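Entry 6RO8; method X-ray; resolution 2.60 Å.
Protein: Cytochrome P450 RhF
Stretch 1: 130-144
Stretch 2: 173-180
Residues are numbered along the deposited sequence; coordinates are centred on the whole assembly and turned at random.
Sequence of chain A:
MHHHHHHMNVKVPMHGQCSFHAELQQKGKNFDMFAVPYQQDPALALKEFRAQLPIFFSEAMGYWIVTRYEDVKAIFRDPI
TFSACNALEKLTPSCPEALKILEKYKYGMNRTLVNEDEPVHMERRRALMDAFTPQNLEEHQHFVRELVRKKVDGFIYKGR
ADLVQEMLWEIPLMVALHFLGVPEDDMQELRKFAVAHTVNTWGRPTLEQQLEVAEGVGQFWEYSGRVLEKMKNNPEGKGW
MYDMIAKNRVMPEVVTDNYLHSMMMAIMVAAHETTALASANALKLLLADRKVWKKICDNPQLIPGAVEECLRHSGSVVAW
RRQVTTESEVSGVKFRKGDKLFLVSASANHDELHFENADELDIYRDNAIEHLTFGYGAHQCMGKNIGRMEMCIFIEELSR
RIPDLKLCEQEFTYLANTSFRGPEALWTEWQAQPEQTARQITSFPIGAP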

# COMPACT_ATOMS: atom_id res chain seq x y z
N ASP A 130 19.55 -3.93 -5.39
CA ASP A 130 18.78 -5.17 -5.54
C ASP A 130 19.38 -6.34 -4.74
O ASP A 130 20.43 -6.90 -5.09
CB ASP A 130 18.63 -5.50 -7.02
CG ASP A 130 17.84 -4.40 -7.75
OD1 ASP A 130 16.94 -3.84 -7.11
OD2 ASP A 130 18.11 -4.09 -8.94
N ALA A 131 18.73 -6.63 -3.61
CA ALA A 131 18.73 -7.94 -2.98
C ALA A 131 17.30 -8.47 -2.94
O ALA A 131 16.84 -9.08 -1.97
CB ALA A 131 19.35 -7.89 -1.59
N PHE A 132 16.55 -8.15 -3.98
CA PHE A 132 15.32 -8.84 -4.30
C PHE A 132 15.58 -10.08 -5.14
O PHE A 132 14.63 -10.64 -5.69
CB PHE A 132 14.36 -7.88 -5.00
CG PHE A 132 13.99 -6.70 -4.15
CD1 PHE A 132 14.80 -5.58 -4.11
CD2 PHE A 132 12.87 -6.75 -3.34
CE1 PHE A 132 14.50 -4.52 -3.28
CE2 PHE A 132 12.56 -5.68 -2.51
CZ PHE A 132 13.37 -4.57 -2.48
N THR A 133 16.84 -10.52 -5.25
CA THR A 133 17.15 -11.75 -5.99
C THR A 133 16.21 -12.86 -5.54
O THR A 133 15.72 -12.85 -4.39
CB THR A 133 18.60 -12.19 -5.79
OG1 THR A 133 18.79 -12.61 -4.43
CG2 THR A 133 19.54 -11.06 -6.10
N PRO A 134 15.90 -13.83 -6.41
CA PRO A 134 15.00 -14.91 -5.98
C PRO A 134 15.62 -15.79 -4.91
O PRO A 134 14.89 -16.29 -4.04
CB PRO A 134 14.76 -15.69 -7.28
CG PRO A 134 16.08 -15.53 -8.02
CD PRO A 134 16.54 -14.12 -7.71
N GLN A 135 16.94 -15.97 -4.92
CA GLN A 135 17.60 -16.66 -3.82
C GLN A 135 17.27 -15.98 -2.49
O GLN A 135 16.89 -16.64 -1.52
CB GLN A 135 19.11 -16.71 -4.06
CG GLN A 135 19.84 -17.61 -3.09
CD GLN A 135 21.35 -17.41 -3.08
OE1 GLN A 135 21.84 -16.38 -3.52
NE2 GLN A 135 22.09 -18.40 -2.60
N ASN A 136 17.43 -14.66 -2.43
CA ASN A 136 17.21 -13.98 -1.16
C ASN A 136 15.74 -14.03 -0.77
O ASN A 136 15.40 -14.22 0.39
CB ASN A 136 17.73 -12.54 -1.26
CG ASN A 136 17.64 -11.79 0.08
OD1 ASN A 136 18.14 -12.26 1.10
ND2 ASN A 136 16.98 -10.65 0.08
N LEU A 137 14.86 -13.88 -1.75
CA LEU A 137 13.44 -14.01 -1.46
C LEU A 137 13.06 -15.45 -1.12
O LEU A 137 12.15 -15.68 -0.32
CB LEU A 137 12.62 -13.46 -2.63
CG LEU A 137 12.89 -11.96 -2.92
CD1 LEU A 137 11.99 -11.41 -4.00
CD2 LEU A 137 12.77 -11.12 -1.66
N GLU A 138 13.78 -16.42 -1.70
CA GLU A 138 13.49 -17.82 -1.40
C GLU A 138 13.67 -18.12 0.07
O GLU A 138 12.86 -18.84 0.68
CB GLU A 138 14.39 -18.74 -2.22
CG GLU A 138 13.72 -19.35 -3.43
CD GLU A 138 14.68 -19.54 -4.59
OE1 GLU A 138 14.32 -19.19 -5.74
OE2 GLU A 138 15.80 -20.04 -4.36
N GLU A 139 14.74 -17.60 0.68
CA GLU A 139 14.98 -17.94 2.07
C GLU A 139 14.04 -17.17 2.98
O GLU A 139 13.63 -17.68 4.03
CB GLU A 139 16.46 -17.72 2.42
CG GLU A 139 17.37 -18.70 1.68
CD GLU A 139 18.88 -18.45 1.95
OE1 GLU A 139 19.23 -17.41 2.56
OE2 GLU A 139 19.70 -19.32 1.57
N HIS A 140 13.65 -15.98 2.58
CA HIS A 140 12.63 -15.27 3.33
C HIS A 140 11.29 -16.01 3.28
O HIS A 140 10.54 -16.01 4.27
CB HIS A 140 12.51 -13.83 2.81
CG HIS A 140 13.57 -12.91 3.36
ND1 HIS A 140 14.76 -12.67 2.71
CD2 HIS A 140 13.62 -12.22 4.52
CE1 HIS A 140 15.49 -11.84 3.43
NE2 HIS A 140 14.82 -11.56 4.54
N GLN A 141 11.00 -16.66 2.15
CA GLN A 141 9.79 -17.46 2.04
C GLN A 141 9.75 -18.57 3.10
O GLN A 141 8.74 -18.75 3.79
CB GLN A 141 9.70 -18.04 0.63
CG GLN A 141 8.36 -18.63 0.26
CD GLN A 141 8.35 -19.16 -1.15
OE1 GLN A 141 9.37 -19.61 -1.66
NE2 GLN A 141 7.19 -19.09 -1.79
N HIS A 142 10.85 -19.32 3.24
CA HIS A 142 10.96 -20.31 4.31
C HIS A 142 10.58 -19.68 5.64
O HIS A 142 9.87 -20.28 6.45
CB HIS A 142 12.38 -20.87 4.39
CG HIS A 142 12.58 -21.88 5.48
ND1 HIS A 142 11.53 -22.49 6.15
CD2 HIS A 142 13.71 -22.39 6.03
CE1 HIS A 142 12.01 -23.33 7.05
NE2 HIS A 142 13.33 -23.28 7.00
N PHE A 143 11.07 -18.46 5.88
CA PHE A 143 10.85 -17.79 7.16
C PHE A 143 9.39 -17.45 7.35
O PHE A 143 8.83 -17.65 8.44
CB PHE A 143 11.74 -16.55 7.22
CG PHE A 143 11.56 -15.71 8.44
CD1 PHE A 143 12.06 -16.11 9.65
CD2 PHE A 143 10.93 -14.49 8.36
CE1 PHE A 143 11.91 -15.31 10.77
CE2 PHE A 143 10.78 -13.69 9.48
CZ PHE A 143 11.26 -14.10 10.68
N VAL A 144 8.75 -16.93 6.30
CA VAL A 144 7.31 -16.68 6.34
C VAL A 144 6.56 -17.96 6.68
O VAL A 144 5.64 -17.95 7.51
CB VAL A 144 6.82 -16.08 5.00
CG1 VAL A 144 5.36 -15.72 5.10
CG2 VAL A 144 7.61 -14.82 4.66
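Stretch 2 173-180: LMVALHFL

No hydrogen bond joins the two stretches; the contact is dominated by aromatic rings, with two histidines and three phenylalanines meeting at the interface. The clearest pair is the face-to-face stack of Phe 143 and His 178, whose ring centroids lie 4.5 Å apart with planes inclined by only 22°. Next to it, the edge of Phe 179 points at the face of His 140, with centroids 5.4 Å apart and planes at 68°, and His 140 CE1 lies 3.8 Å from Phe 179 CD1.

Stretch 2 is helical from Leu 173 to Phe 179, and Leu 180 is the first residue to leave helical phi/psi, its psi being 174°. Backbone bonds such as Phe 179 N to Val 175 O, 2.7 Å, mark the i to i+4 pattern. Its axis approaches that of helix 134-144 to 10.6 Å, and the N-to-C directions differ by 146°, so the helices run roughly antiparallel but well off true alignment. The register agrees: the CA atoms of Val 144 and Val 175 are 6.7 Å apart, those of His 140 and Phe 179 7.3 Å, so one chain ascends as the other descends.

At the Val 175 end the side-chain packing is apolar. Val 144 CG2 meets Val 175 CG2 at 3.6 Å, while the edge of the Phe 143 ring reaches the backbone, with Phe 143 CE2 4.1 Å from Val 175 CA. Met 174 directs its CA-to-CB bond toward stretch 1, but its end leads away, and only 13 Å² of the residue is covered.

Phe 179 has the largest covered area, 108 Å² of the 472 Å² buried on both sides together. Its CA-to-CB bond points sideways, yet with chi1 at 179° (t) the ring end comes nearer and packs against the loop, the first helical turn and His 140. Phe 132 CE2 lies 3.5 Å from Phe 179 CZ, and Leu 137 CD2 is 4.0 Å from Phe 179 CE1. Asn 136 ND2 stands 3.7 Å from Phe 179 CE1 and donates a hydrogen bond to Ala 131 O at 2.6 Å, tying the loop to the helix beside the ring.

His 140 is likewise anchored within its own stretch: its ND1 donates to Asn 136 O at 2.9 Å, with an N-H...acceptor angle of 165°. The ring's other nitrogen, His 140 NE2, comes 3.4 Å from Phe 179 CA and 3.7 Å from His 178 CD2, contacts of packing alone.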

# COMPACT_ATOMS: atom_id res chain seq x y z
N LEU A 173 4.84 -7.57 9.46
CA LEU A 173 5.76 -6.71 10.19
C LEU A 173 7.07 -7.42 10.48
O LEU A 173 8.15 -6.93 10.13
CB LEU A 173 5.11 -6.24 11.50
CG LEU A 173 6.04 -5.38 12.37
CD1 LEU A 173 6.55 -4.18 11.57
CD2 LEU A 173 5.36 -4.91 13.66
N MET A 174 7.00 -8.60 11.10
CA MET A 174 8.22 -9.35 11.42
C MET A 174 9.03 -9.66 10.17
O MET A 174 10.26 -9.52 10.16
CB MET A 174 7.85 -10.64 12.13
CG MET A 174 7.79 -10.53 13.60
SD MET A 174 7.11 -12.08 14.15
CE MET A 174 5.36 -11.68 14.21
N VAL A 175 8.36 -10.13 9.11
CA VAL A 175 9.06 -10.40 7.86
C VAL A 175 9.79 -9.14 7.39
O VAL A 175 10.99 -9.18 7.05
CB VAL A 175 8.05 -10.93 6.82
CG1 VAL A 175 8.67 -11.00 5.44
CG2 VAL A 175 7.51 -12.30 7.26
N ALA A 176 9.10 -7.99 7.43
CA ALA A 176 9.70 -6.73 6.99
C ALA A 176 10.97 -6.41 7.78
O ALA A 176 12.04 -6.22 7.19
CB ALA A 176 8.69 -5.60 7.12
N LEU A 177 10.85 -6.32 9.10
CA LEU A 177 12.02 -6.11 9.95
C LEU A 177 13.15 -7.04 9.55
O LEU A 177 14.30 -6.61 9.41
CB LEU A 177 11.65 -6.34 11.42
CG LEU A 177 10.59 -5.39 11.93
CD1 LEU A 177 10.17 -5.82 13.32
CD2 LEU A 177 11.18 -4.03 11.93
N HIS A 178 12.83 -8.31 9.31
CA HIS A 178 13.87 -9.29 8.97
C HIS A 178 14.44 -9.04 7.58
O HIS A 178 15.65 -9.15 7.38
CB HIS A 178 13.31 -10.70 9.08
CG HIS A 178 14.36 -11.76 9.05
ND1 HIS A 178 15.24 -11.96 10.10
CD2 HIS A 178 14.69 -12.67 8.11
CE1 HIS A 178 16.06 -12.95 9.80
NE2 HIS A 178 15.74 -13.40 8.60
N PHE A 179 13.59 -8.71 6.61
CA PHE A 179 14.08 -8.36 5.29
C PHE A 179 15.00 -7.14 5.35
O PHE A 179 16.09 -7.14 4.78
CB PHE A 179 12.91 -8.11 4.35
CG PHE A 179 13.31 -7.72 2.96
CD1 PHE A 179 13.83 -8.67 2.08
CD2 PHE A 179 13.16 -6.41 2.53
CE1 PHE A 179 14.19 -8.31 0.78
CE2 PHE A 179 13.53 -6.04 1.25
CZ PHE A 179 14.04 -6.99 0.37
N LEU A 180 14.55 -6.07 6.02
CA LEU A 180 15.44 -4.97 6.33
C LEU A 180 16.45 -5.44 7.37
O LEU A 180 16.38 -6.57 7.87
CB LEU A 180 14.63 -3.77 6.83
CG LEU A 180 13.46 -3.40 5.90
CD1 LEU A 180 12.45 -2.48 6.57
CD2 LEU A 180 13.97 -2.77 4.63